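Local coordinates for ferric iron-binding periplasmic protein (Pseudomonas aeruginosa, PDB 6J2S) that binds ferric iron, and here gallium in its place, in the periplasm, probably handing the metal to an ABC transporter for uptake, at residues G35-L40 with T58-P63; P63-A68 with G93-I98; T99-V104 with L222-G227; N193-Y198 with S260-M265. All coordinates share one frame; numbering follows the deposited sequence.

Contact 1 of 4, residues G35-L40 with T58-P63; sequences GGDGQL and TEESPP. With GA (gallium (III) ion), chain D.
Asp37 reaches from the first turn of helix 37-47 straight at the backbone of 58-60, and its carboxylate does most of the work. Its CB points toward 58-63, and chi1 of -77°, with CG anti to the carbonyl carbon, carries the two oxygens to the amides of Glu59 and Glu60. OD1 takes the amide of Glu59 on its syn side, only slightly out of the carboxylate plane, with Asp37 OD1 to Glu59 N at 2.9 Å. The second oxygen has a looser hold: Asp37 OD2 accepts a weak bond from Glu60 N at 3.2 Å, bent to 127° at the hydrogen. Held firmly at OD1 and weakly at OD2, the carboxylate is probably limited in its rotation. The Thr58 side chain crosses Asp37 at about a right angle, with Thr58 CB 3.2 Å from Asp37 OD1, while Thr58 OG1 turns to its own segment and donates to Glu60 O at 2.6 Å. The ring of Pro63 packs on the other end of the side chain, with Pro63 CG 3.6 Å from Asp37 CB.

The bend held in this way presents Glu59 to the metal. Its extended chain puts Glu59 OE2 2.1 Å from gallium, and OE2 also accepts from Arg101; Glu59 OE1 accepts a hydrogen bond from the metal-bound water at 2.6 Å. Glu60 turns its carboxylate away to Arg101 and Thr224. Tyr195, Tyr196 and His11 supply the other protein ligands. A carboxylate, two tyrosines and a histidine round a trivalent ion make up the ferric site characteristic of ferric-binding proteins of the FbpA type.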
# COMPACT_ATOMS: atom_id res chain seq x y z
N GLY A 35 13.43 -0.98 3.44
CA GLY A 35 13.65 -0.74 2.03
C GLY A 35 12.34 -0.63 1.30
O GLY A 35 11.27 -0.56 1.90
N GLY A 36 12.43 -0.64 -0.03
CA GLY A 36 11.24 -0.72 -0.85
C GLY A 36 10.71 -2.14 -0.90
O GLY A 36 11.46 -3.10 -0.77
N ASP A 37 9.38 -2.25 -1.08
CA ASP A 37 8.72 -3.56 -1.21
C ASP A 37 9.47 -4.49 -2.16
O ASP A 37 9.88 -5.59 -1.79
CB ASP A 37 7.30 -3.40 -1.75
CG ASP A 37 6.31 -2.91 -0.71
OD1 ASP A 37 6.63 -2.94 0.50
OD2 ASP A 37 5.21 -2.49 -1.13
N GLY A 38 9.57 -4.08 -3.43
CA GLY A 38 10.18 -4.95 -4.43
C GLY A 38 11.66 -5.16 -4.18
O GLY A 38 12.18 -6.27 -4.36
N GLN A 39 12.35 -4.10 -3.76
CA GLN A 39 13.77 -4.24 -3.43
C GLN A 39 13.99 -5.33 -2.38
O GLN A 39 14.90 -6.16 -2.52
CB GLN A 39 14.32 -2.91 -2.94
CG GLN A 39 15.52 -3.02 -2.03
CD GLN A 39 15.95 -1.67 -1.51
OE1 GLN A 39 15.14 -0.92 -0.97
NE2 GLN A 39 17.23 -1.34 -1.70
N LEU A 40 13.18 -5.34 -1.32
CA LEU A 40 13.36 -6.33 -0.26
C LEU A 40 13.00 -7.72 -0.74
O LEU A 40 13.65 -8.70 -0.35
CB LEU A 40 12.51 -5.97 0.97
CG LEU A 40 12.96 -4.71 1.69
CD1 LEU A 40 11.95 -4.35 2.79
CD2 LEU A 40 14.34 -4.88 2.28
N THR A 58 5.20 -5.50 3.95
CA THR A 58 5.18 -4.70 2.72
C THR A 58 4.03 -3.70 2.75
O THR A 58 3.03 -3.89 3.44
CB THR A 58 5.03 -5.57 1.46
OG1 THR A 58 3.75 -6.22 1.48
CG2 THR A 58 6.14 -6.61 1.36
N GLU A 59 4.18 -2.63 1.97
CA GLU A 59 3.06 -1.71 1.81
C GLU A 59 1.96 -2.27 0.92
O GLU A 59 0.80 -1.85 1.03
CB GLU A 59 3.55 -0.38 1.23
CG GLU A 59 4.28 0.49 2.21
CD GLU A 59 4.51 1.86 1.62
OE1 GLU A 59 5.66 2.20 1.31
OE2 GLU A 59 3.52 2.58 1.46
N GLU A 60 2.32 -3.16 -0.02
CA GLU A 60 1.39 -3.64 -1.03
C GLU A 60 1.53 -5.15 -1.18
O GLU A 60 2.52 -5.75 -0.75
CB GLU A 60 1.64 -2.95 -2.39
CG GLU A 60 1.99 -1.46 -2.31
CD GLU A 60 0.79 -0.56 -1.97
OE1 GLU A 60 1.01 0.64 -1.67
OE2 GLU A 60 -0.37 -1.06 -1.98
N SER A 61 0.54 -5.76 -1.82
CA SER A 61 0.47 -7.21 -1.89
C SER A 61 1.18 -7.88 -3.08
O SER A 61 1.55 -9.05 -2.93
CB SER A 61 -0.99 -7.67 -1.85
OG SER A 61 -1.75 -7.10 -2.90
N PRO A 62 1.41 -7.24 -4.23
CA PRO A 62 2.10 -7.96 -5.36
C PRO A 62 3.44 -8.58 -4.95
O PRO A 62 3.71 -9.72 -5.34
CB PRO A 62 2.28 -6.87 -6.43
CG PRO A 62 1.06 -6.00 -6.23
CD PRO A 62 0.82 -5.97 -4.71
N PRO A 63 4.30 -7.89 -4.18
CA PRO A 63 5.55 -8.55 -3.77
C PRO A 63 5.35 -9.82 -2.96
O PRO A 63 6.15 -10.76 -3.09
CB PRO A 63 6.26 -7.47 -2.94
CG PRO A 63 5.72 -6.19 -3.46
CD PRO A 63 4.28 -6.48 -3.74
GA GA D . 3.47 4.60 0.95
O HOH W 1 8.04 0.09 -0.02
O HOH W 2 5.33 4.44 0.13

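Contact 2 of 4, residues P63-A68 with G93-I98; sequences PLIRLA and GDWIGI
Trp95 lies against one side of helix 62-70 and gives up more surface to this contact than any other residue. Leu64 comes in over a face of the indole: its CB sits 4.0 Å from the centroid of the five-membered ring and 18° off the ring normal, a CH-pi contact. Leu64 CD1 lies above the rim on the six-membered side, 3.8 Å from Trp95 CE3. Ile65, one residue further along the helix, meets the indole from an oblique direction. Its CG1 branch is bent (chi2 -66°), which swings the terminal methyl round to the nitrogen end of the ring, with Ile65 CD1 3.2 Å from Trp95 NE1, a tight approach.

Ala68, one helical turn after Leu64, lies at the edge of the ring. Its CB is near the indole plane, 4.1 Å from Trp95 CD1, and packs more closely on the Asp94 carboxylate, 3.4 Å from OD2. A water donates hydrogen bonds to Asp94 OD2 (2.7 Å) and to Ala68 O. The water therefore ties the helix backbone to the loop without a direct bond between the segments.

On the same helix, Leu67 turns to helix 37-47 and, like Leu64, touches Leu56 of strand 55-57. Beyond Trp95 the chain enters strand 96-107, where backbone hydrogen bonds join Ile96 to Ala228 and Ile98 to Ser226 of strand 223-230, and Ile96 packs against Val244 of helix 237-247. Helix 62-70 thus packs on helix 37-47, strand 55-57 and the tryptophan loop.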
# COMPACT_ATOMS: atom_id res chain seq x y z
N PRO A 63 4.30 -7.89 -4.18
CA PRO A 63 5.55 -8.55 -3.77
C PRO A 63 5.35 -9.82 -2.96
O PRO A 63 6.15 -10.76 -3.09
CB PRO A 63 6.26 -7.47 -2.94
CG PRO A 63 5.72 -6.19 -3.46
CD PRO A 63 4.28 -6.48 -3.74
N LEU A 64 4.30 -9.88 -2.13
CA LEU A 64 4.04 -11.09 -1.36
C LEU A 64 3.49 -12.20 -2.25
O LEU A 64 3.80 -13.38 -2.04
CB LEU A 64 3.05 -10.80 -0.23
CG LEU A 64 3.44 -9.74 0.78
CD1 LEU A 64 2.25 -9.43 1.66
CD2 LEU A 64 4.57 -10.27 1.60
N ILE A 65 2.64 -11.84 -3.21
CA ILE A 65 2.19 -12.83 -4.19
C ILE A 65 3.37 -13.38 -4.97
O ILE A 65 3.45 -14.58 -5.24
CB ILE A 65 1.14 -12.22 -5.14
CG1 ILE A 65 0.04 -11.52 -4.36
CG2 ILE A 65 0.61 -13.30 -6.10
CD1 ILE A 65 -0.76 -12.42 -3.58
N ARG A 66 4.30 -12.51 -5.36
CA ARG A 66 5.48 -12.97 -6.08
C ARG A 66 6.25 -13.99 -5.24
O ARG A 66 6.52 -15.12 -5.68
CB ARG A 66 6.36 -11.78 -6.46
CG ARG A 66 7.72 -12.14 -7.08
CD ARG A 66 8.70 -10.94 -7.04
NE ARG A 66 10.09 -11.38 -6.88
CZ ARG A 66 11.14 -10.57 -6.77
NH1 ARG A 66 10.97 -9.25 -6.79
NH2 ARG A 66 12.36 -11.08 -6.66
N LEU A 67 6.57 -13.62 -3.99
CA LEU A 67 7.36 -14.51 -3.14
C LEU A 67 6.61 -15.78 -2.75
O LEU A 67 7.23 -16.84 -2.62
CB LEU A 67 7.81 -13.77 -1.88
CG LEU A 67 8.88 -12.71 -2.13
CD1 LEU A 67 9.27 -12.02 -0.84
CD2 LEU A 67 10.09 -13.36 -2.76
N ALA A 68 5.29 -15.70 -2.56
CA ALA A 68 4.54 -16.91 -2.27
C ALA A 68 4.56 -17.85 -3.46
O ALA A 68 4.66 -19.07 -3.30
CB ALA A 68 3.09 -16.58 -1.89
N GLY A 93 -2.40 -19.38 2.16
CA GLY A 93 -2.17 -19.08 3.56
C GLY A 93 -0.74 -18.75 3.94
O GLY A 93 -0.35 -18.96 5.09
N ASP A 94 0.08 -18.25 3.00
CA ASP A 94 1.47 -17.96 3.30
C ASP A 94 1.80 -16.47 3.32
O ASP A 94 2.97 -16.11 3.36
CB ASP A 94 2.42 -18.70 2.35
CG ASP A 94 1.96 -18.68 0.91
OD1 ASP A 94 0.96 -17.99 0.59
OD2 ASP A 94 2.62 -19.35 0.09
N TRP A 95 0.79 -15.61 3.33
CA TRP A 95 0.97 -14.21 3.70
C TRP A 95 -0.39 -13.70 4.13
O TRP A 95 -1.41 -14.32 3.84
CB TRP A 95 1.56 -13.38 2.54
CG TRP A 95 0.66 -13.29 1.35
CD1 TRP A 95 0.72 -14.05 0.23
CD2 TRP A 95 -0.43 -12.38 1.17
NE1 TRP A 95 -0.27 -13.68 -0.64
CE2 TRP A 95 -0.99 -12.65 -0.09
CE3 TRP A 95 -0.99 -11.36 1.95
CZ2 TRP A 95 -2.09 -11.95 -0.59
CZ3 TRP A 95 -2.07 -10.67 1.46
CH2 TRP A 95 -2.61 -10.96 0.19
N ILE A 96 -0.41 -12.58 4.86
CA ILE A 96 -1.67 -12.10 5.41
C ILE A 96 -1.70 -10.57 5.37
O ILE A 96 -0.68 -9.91 5.57
CB ILE A 96 -1.88 -12.62 6.84
CG1 ILE A 96 -3.32 -12.38 7.32
CG2 ILE A 96 -0.87 -12.04 7.81
CD1 ILE A 96 -3.71 -13.29 8.48
N GLY A 97 -2.88 -10.02 5.10
CA GLY A 97 -3.05 -8.58 5.14
C GLY A 97 -2.97 -8.07 6.57
O GLY A 97 -3.43 -8.72 7.51
N ILE A 98 -2.38 -6.89 6.72
CA ILE A 98 -2.23 -6.25 8.03
C ILE A 98 -3.07 -4.98 8.13
O ILE A 98 -3.86 -4.81 9.07
CB ILE A 98 -0.73 -5.97 8.32
CG1 ILE A 98 0.07 -7.27 8.24
CG2 ILE A 98 -0.56 -5.33 9.71
CD1 ILE A 98 -0.30 -8.33 9.28
O HOH W 3 2.11 -20.23 -2.37

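Contact 3 of 4, residues T99-V104 with L222-G227; sequences TARTRV and LVTVSG
Chi1 of 53° tucks Arg101 CG between its backbone N and carbonyl carbon, and bends at chi2 and chi3 fold the chain back over the neighbouring strand. Thr224 OG1 sits likewise between its backbone N and carbonyl carbon (64°), and the arginine methylenes pass it obliquely, with Arg101 CG 3.1 Å from Thr224 OG1. The guanidinium carries on past Ser226 to salt bridges with Glu262 and Glu60, and to Glu59, a gallium ligand; Thr224 OG1 bonds to Glu60. These charges probably hold the guanidinium beside the metal.

Arg101 and Thr224 form a hydrogen-bonded antiparallel pair, with Arg101 N to Thr224 O and Thr224 N to Arg101 O both at 2.9 Å. Thr99 and Ser226 make the next such pair, though Thr99 N to Ser226 O is weak at 3.3 Å; a water donates to both hydroxyls, Thr99 OG1 also bonding to Glu262 and Ser226 OG to Thr58 O. On the other face, Ala100 CB packs 3.7 Å from Val223 CG1.

Leu222 O ends the pairing by accepting twice: Arg103 N approaches almost straight at 2.9 Å, while Thr102 OG1, anti to its backbone N, donates from above the carbonyl plane at 3.2 Å.

Strands 96-107 and 223-230 run antiparallel through the molecule's middle, near the metal. A pair of antiparallel strands forms the hinge between the lobes of ferric-binding proteins, and these two are consistent with that role.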
# COMPACT_ATOMS: atom_id res chain seq x y z
N THR A 99 -2.92 -4.06 7.18
CA THR A 99 -3.80 -2.92 7.07
C THR A 99 -4.16 -2.73 5.60
O THR A 99 -3.52 -3.28 4.70
CB THR A 99 -3.19 -1.63 7.64
OG1 THR A 99 -1.96 -1.32 6.95
CG2 THR A 99 -2.93 -1.72 9.14
N ALA A 100 -5.19 -1.94 5.35
CA ALA A 100 -5.55 -1.55 4.00
C ALA A 100 -5.39 -0.03 3.85
O ALA A 100 -5.62 0.72 4.80
CB ALA A 100 -6.99 -1.99 3.66
N ARG A 101 -4.96 0.41 2.67
CA ARG A 101 -4.93 1.82 2.33
C ARG A 101 -5.78 2.01 1.08
O ARG A 101 -6.21 1.04 0.46
CB ARG A 101 -3.49 2.32 2.09
CG ARG A 101 -2.70 1.48 1.07
CD ARG A 101 -1.92 0.32 1.70
NE ARG A 101 -0.90 0.77 2.64
CZ ARG A 101 0.24 1.36 2.31
NH1 ARG A 101 0.55 1.61 1.03
NH2 ARG A 101 1.08 1.75 3.25
N THR A 102 -6.04 3.26 0.73
CA THR A 102 -6.92 3.49 -0.41
C THR A 102 -6.37 4.62 -1.27
O THR A 102 -5.69 5.54 -0.79
CB THR A 102 -8.37 3.80 0.04
OG1 THR A 102 -9.22 3.92 -1.12
CG2 THR A 102 -8.43 5.09 0.82
N ARG A 103 -6.64 4.53 -2.56
CA ARG A 103 -6.27 5.58 -3.49
C ARG A 103 -7.17 6.79 -3.29
O ARG A 103 -8.36 6.64 -3.00
CB ARG A 103 -6.37 5.08 -4.92
CG ARG A 103 -5.47 3.87 -5.16
CD ARG A 103 -4.03 4.31 -4.99
NE ARG A 103 -3.62 5.18 -6.09
CZ ARG A 103 -2.41 5.72 -6.21
NH1 ARG A 103 -1.48 5.49 -5.28
NH2 ARG A 103 -2.13 6.48 -7.27
N VAL A 104 -6.60 7.98 -3.42
CA VAL A 104 -7.34 9.23 -3.29
C VAL A 104 -6.81 10.24 -4.30
O VAL A 104 -5.75 10.08 -4.91
CB VAL A 104 -7.24 9.83 -1.87
CG1 VAL A 104 -7.80 8.91 -0.82
CG2 VAL A 104 -5.78 10.17 -1.54
N LEU A 222 -9.67 2.35 -5.69
CA LEU A 222 -9.01 1.10 -5.34
C LEU A 222 -8.52 1.10 -3.89
O LEU A 222 -7.96 2.08 -3.40
CB LEU A 222 -7.82 0.91 -6.28
CG LEU A 222 -6.95 -0.33 -6.08
CD1 LEU A 222 -7.74 -1.58 -6.48
CD2 LEU A 222 -5.70 -0.18 -6.92
N VAL A 223 -8.73 -0.03 -3.21
CA VAL A 223 -8.14 -0.31 -1.91
C VAL A 223 -7.01 -1.32 -2.12
O VAL A 223 -7.19 -2.31 -2.84
CB VAL A 223 -9.20 -0.86 -0.93
CG1 VAL A 223 -8.57 -1.42 0.34
CG2 VAL A 223 -10.19 0.25 -0.59
N THR A 224 -5.85 -1.05 -1.54
CA THR A 224 -4.73 -1.99 -1.60
C THR A 224 -4.36 -2.42 -0.19
O THR A 224 -4.59 -1.69 0.77
CB THR A 224 -3.51 -1.38 -2.30
OG1 THR A 224 -3.04 -0.27 -1.52
CG2 THR A 224 -3.87 -0.87 -3.72
N VAL A 225 -3.74 -3.59 -0.08
CA VAL A 225 -3.52 -4.25 1.21
C VAL A 225 -2.02 -4.36 1.48
O VAL A 225 -1.27 -4.86 0.64
CB VAL A 225 -4.19 -5.63 1.24
CG1 VAL A 225 -3.87 -6.34 2.53
CG2 VAL A 225 -5.71 -5.47 1.09
N SER A 226 -1.61 -3.86 2.64
CA SER A 226 -0.26 -4.05 3.15
C SER A 226 -0.25 -5.35 3.95
O SER A 226 -1.16 -5.57 4.77
CB SER A 226 0.13 -2.85 4.02
OG SER A 226 1.13 -3.19 4.97
N GLY A 227 0.76 -6.20 3.73
CA GLY A 227 0.73 -7.54 4.26
C GLY A 227 2.05 -7.96 4.88
O GLY A 227 3.05 -7.23 4.81
O HOH W 4 0.45 -2.39 7.54

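Contact 4 of 4, residues N193-Y198 with S260-M265; sequences NNYYWY and SAEYPM. With GA (gallium (III) ion), chain D; PO4 (phosphate ion), chain C.
The backbones come closest where Ala261, centre of an inverse gamma turn, faces Tyr195, with the CA atoms 4.7 Å apart. Segment 193-198 carries the paired tyrosines of the ferric-binding protein site. Ala261 fits its methyl against the helix, CB lying 3.5 Å from Tyr198 CB, while its carbonyl O receives a weak bond from Asn194 ND2 at 3.0 Å. The asparagine's OD1 instead accepts from Thr102 N. A water joins Tyr195 O to Ala261 N.

Glu262 lies alongside Tyr195, pointing the same way, with its carboxylate only 23° from the plane of the ring. Glu262 OE1 sits over one face near the rim, 3.9 Å from Tyr195 CD1; this carboxylate is held by Arg101, Thr99 and Gln10. With chi1 at 53°, Tyr195 sends its ring toward the metal, which lies at the ring's edge and in its plane. Tyr195 OH and Tyr196 OH both bind gallium, and Glu59 and His11 complete the protein ligands. Phosphate, probably from the crystallisation liquor, supplies O3 at 1.9 Å from gallium, and Asn193 ND2 donates to Tyr195 OH at 3.3 Å, within 7° of the amide plane.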
# COMPACT_ATOMS: atom_id res chain seq x y z
N ASN A 193 -1.87 7.83 -1.95
CA ASN A 193 -2.63 7.07 -0.96
C ASN A 193 -3.13 7.99 0.16
O ASN A 193 -2.59 9.07 0.40
CB ASN A 193 -1.78 5.94 -0.38
CG ASN A 193 -1.22 5.01 -1.46
OD1 ASN A 193 -1.84 4.79 -2.49
ND2 ASN A 193 -0.04 4.45 -1.20
N ASN A 194 -4.17 7.52 0.86
CA ASN A 194 -4.88 8.40 1.79
C ASN A 194 -4.03 8.78 3.00
O ASN A 194 -4.18 9.88 3.53
CB ASN A 194 -6.16 7.72 2.26
CG ASN A 194 -5.89 6.50 3.13
OD1 ASN A 194 -5.30 5.49 2.68
ND2 ASN A 194 -6.27 6.60 4.41
N TYR A 195 -3.18 7.87 3.49
CA TYR A 195 -2.54 8.09 4.78
C TYR A 195 -1.54 9.24 4.74
O TYR A 195 -1.19 9.77 5.80
CB TYR A 195 -1.88 6.79 5.27
CG TYR A 195 -0.93 6.16 4.28
CD1 TYR A 195 -1.37 5.17 3.40
CD2 TYR A 195 0.41 6.56 4.22
CE1 TYR A 195 -0.48 4.58 2.48
CE2 TYR A 195 1.30 5.99 3.31
CZ TYR A 195 0.84 5.01 2.44
OH TYR A 195 1.71 4.45 1.54
N TYR A 196 -1.06 9.63 3.55
CA TYR A 196 -0.08 10.72 3.49
C TYR A 196 -0.69 12.04 3.92
O TYR A 196 0.01 12.89 4.49
CB TYR A 196 0.48 10.85 2.09
CG TYR A 196 1.34 9.69 1.68
CD1 TYR A 196 0.81 8.66 0.92
CD2 TYR A 196 2.68 9.62 2.05
CE1 TYR A 196 1.57 7.58 0.54
CE2 TYR A 196 3.47 8.54 1.66
CZ TYR A 196 2.89 7.53 0.91
OH TYR A 196 3.65 6.47 0.50
N TRP A 197 -1.97 12.23 3.64
CA TRP A 197 -2.64 13.48 4.01
C TRP A 197 -2.83 13.57 5.51
O TRP A 197 -2.68 14.65 6.10
CB TRP A 197 -3.99 13.56 3.28
CG TRP A 197 -4.68 14.86 3.44
CD1 TRP A 197 -4.45 16.00 2.71
CD2 TRP A 197 -5.73 15.18 4.36
NE1 TRP A 197 -5.29 16.99 3.14
CE2 TRP A 197 -6.08 16.52 4.15
CE3 TRP A 197 -6.40 14.45 5.36
CZ2 TRP A 197 -7.08 17.16 4.89
CZ3 TRP A 197 -7.38 15.09 6.09
CH2 TRP A 197 -7.71 16.43 5.85
N TYR A 198 -3.15 12.45 6.16
CA TYR A 198 -3.31 12.47 7.61
C TYR A 198 -1.98 12.68 8.31
O TYR A 198 -1.94 13.29 9.38
CB TYR A 198 -4.00 11.18 8.08
CG TYR A 198 -5.40 11.11 7.55
CD1 TYR A 198 -6.45 11.68 8.25
CD2 TYR A 198 -5.67 10.55 6.30
CE1 TYR A 198 -7.73 11.66 7.75
CE2 TYR A 198 -6.95 10.53 5.78
CZ TYR A 198 -7.98 11.09 6.53
OH TYR A 198 -9.27 11.07 6.05
N SER A 260 0.33 5.16 11.10
CA SER A 260 -0.21 5.25 9.75
C SER A 260 -1.73 5.26 9.79
O SER A 260 -2.35 4.44 10.48
CB SER A 260 0.30 4.09 8.87
OG SER A 260 -0.25 2.86 9.30
N ALA A 261 -2.32 6.20 9.05
CA ALA A 261 -3.78 6.32 8.96
C ALA A 261 -4.32 5.31 7.94
O ALA A 261 -4.73 5.65 6.83
CB ALA A 261 -4.16 7.75 8.59
N GLU A 262 -4.30 4.04 8.34
CA GLU A 262 -4.76 2.96 7.48
C GLU A 262 -5.90 2.21 8.14
O GLU A 262 -6.29 2.50 9.28
CB GLU A 262 -3.59 2.04 7.12
CG GLU A 262 -2.51 2.78 6.37
CD GLU A 262 -1.41 1.88 5.82
OE1 GLU A 262 -0.24 2.33 5.81
OE2 GLU A 262 -1.72 0.75 5.38
N TYR A 263 -6.49 1.25 7.40
CA TYR A 263 -7.63 0.53 7.92
C TYR A 263 -7.18 -0.81 8.48
O TYR A 263 -6.48 -1.55 7.79
CB TYR A 263 -8.67 0.31 6.82
CG TYR A 263 -9.22 1.61 6.29
CD1 TYR A 263 -8.57 2.30 5.28
CD2 TYR A 263 -10.38 2.16 6.83
CE1 TYR A 263 -9.06 3.52 4.81
CE2 TYR A 263 -10.88 3.37 6.36
CZ TYR A 263 -10.23 4.03 5.35
OH TYR A 263 -10.74 5.24 4.89
N PRO A 264 -7.56 -1.16 9.70
CA PRO A 264 -7.15 -2.47 10.23
C PRO A 264 -7.76 -3.64 9.45
O PRO A 264 -8.93 -3.61 9.05
CB PRO A 264 -7.66 -2.43 11.68
CG PRO A 264 -8.68 -1.35 11.72
CD PRO A 264 -8.27 -0.34 10.69
N MET A 265 -6.95 -4.68 9.25
CA MET A 265 -7.45 -5.91 8.63
C MET A 265 -7.96 -6.92 9.65
O MET A 265 -8.68 -7.85 9.25
CB MET A 265 -6.38 -6.57 7.74
CG MET A 265 -5.92 -5.74 6.53
SD MET A 265 -7.07 -5.80 5.14
CE MET A 265 -8.27 -4.57 5.63
GA GA D . 3.47 4.60 0.95
P PO4 C . 3.36 3.35 -2.08
O1 PO4 C . 3.39 1.84 -1.96
O2 PO4 C . 2.39 3.72 -3.15
O3 PO4 C . 2.94 3.97 -0.78
O4 PO4 C . 4.75 3.88 -2.41
O HOH W 5 -9.34 7.76 4.69
O HOH W 6 -0.54 8.39 8.07
O HOH W 2 5.33 4.44 0.13

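In the fold
Contact 3 is the most central, and all but one of its touching residues are buried; contacts 2 and 4 are buried too, whereas contact 1 is partly open. Contacts 1 and 2 share helix 62-70 and Pro63, yet one is carboxylate-to-amide bonding and the other largely apolar packing on an indole. Strand 96-107 joins contacts 2 and 3, and contact 4 meets it through the neighbouring strand 263-264, Ala100 bonding to Tyr263. The metal links contacts 1 and 4, whose centres are about 17 Å apart, from separate parts of the chain. Between them Arg101 of contact 3 reaches acidic residues of both.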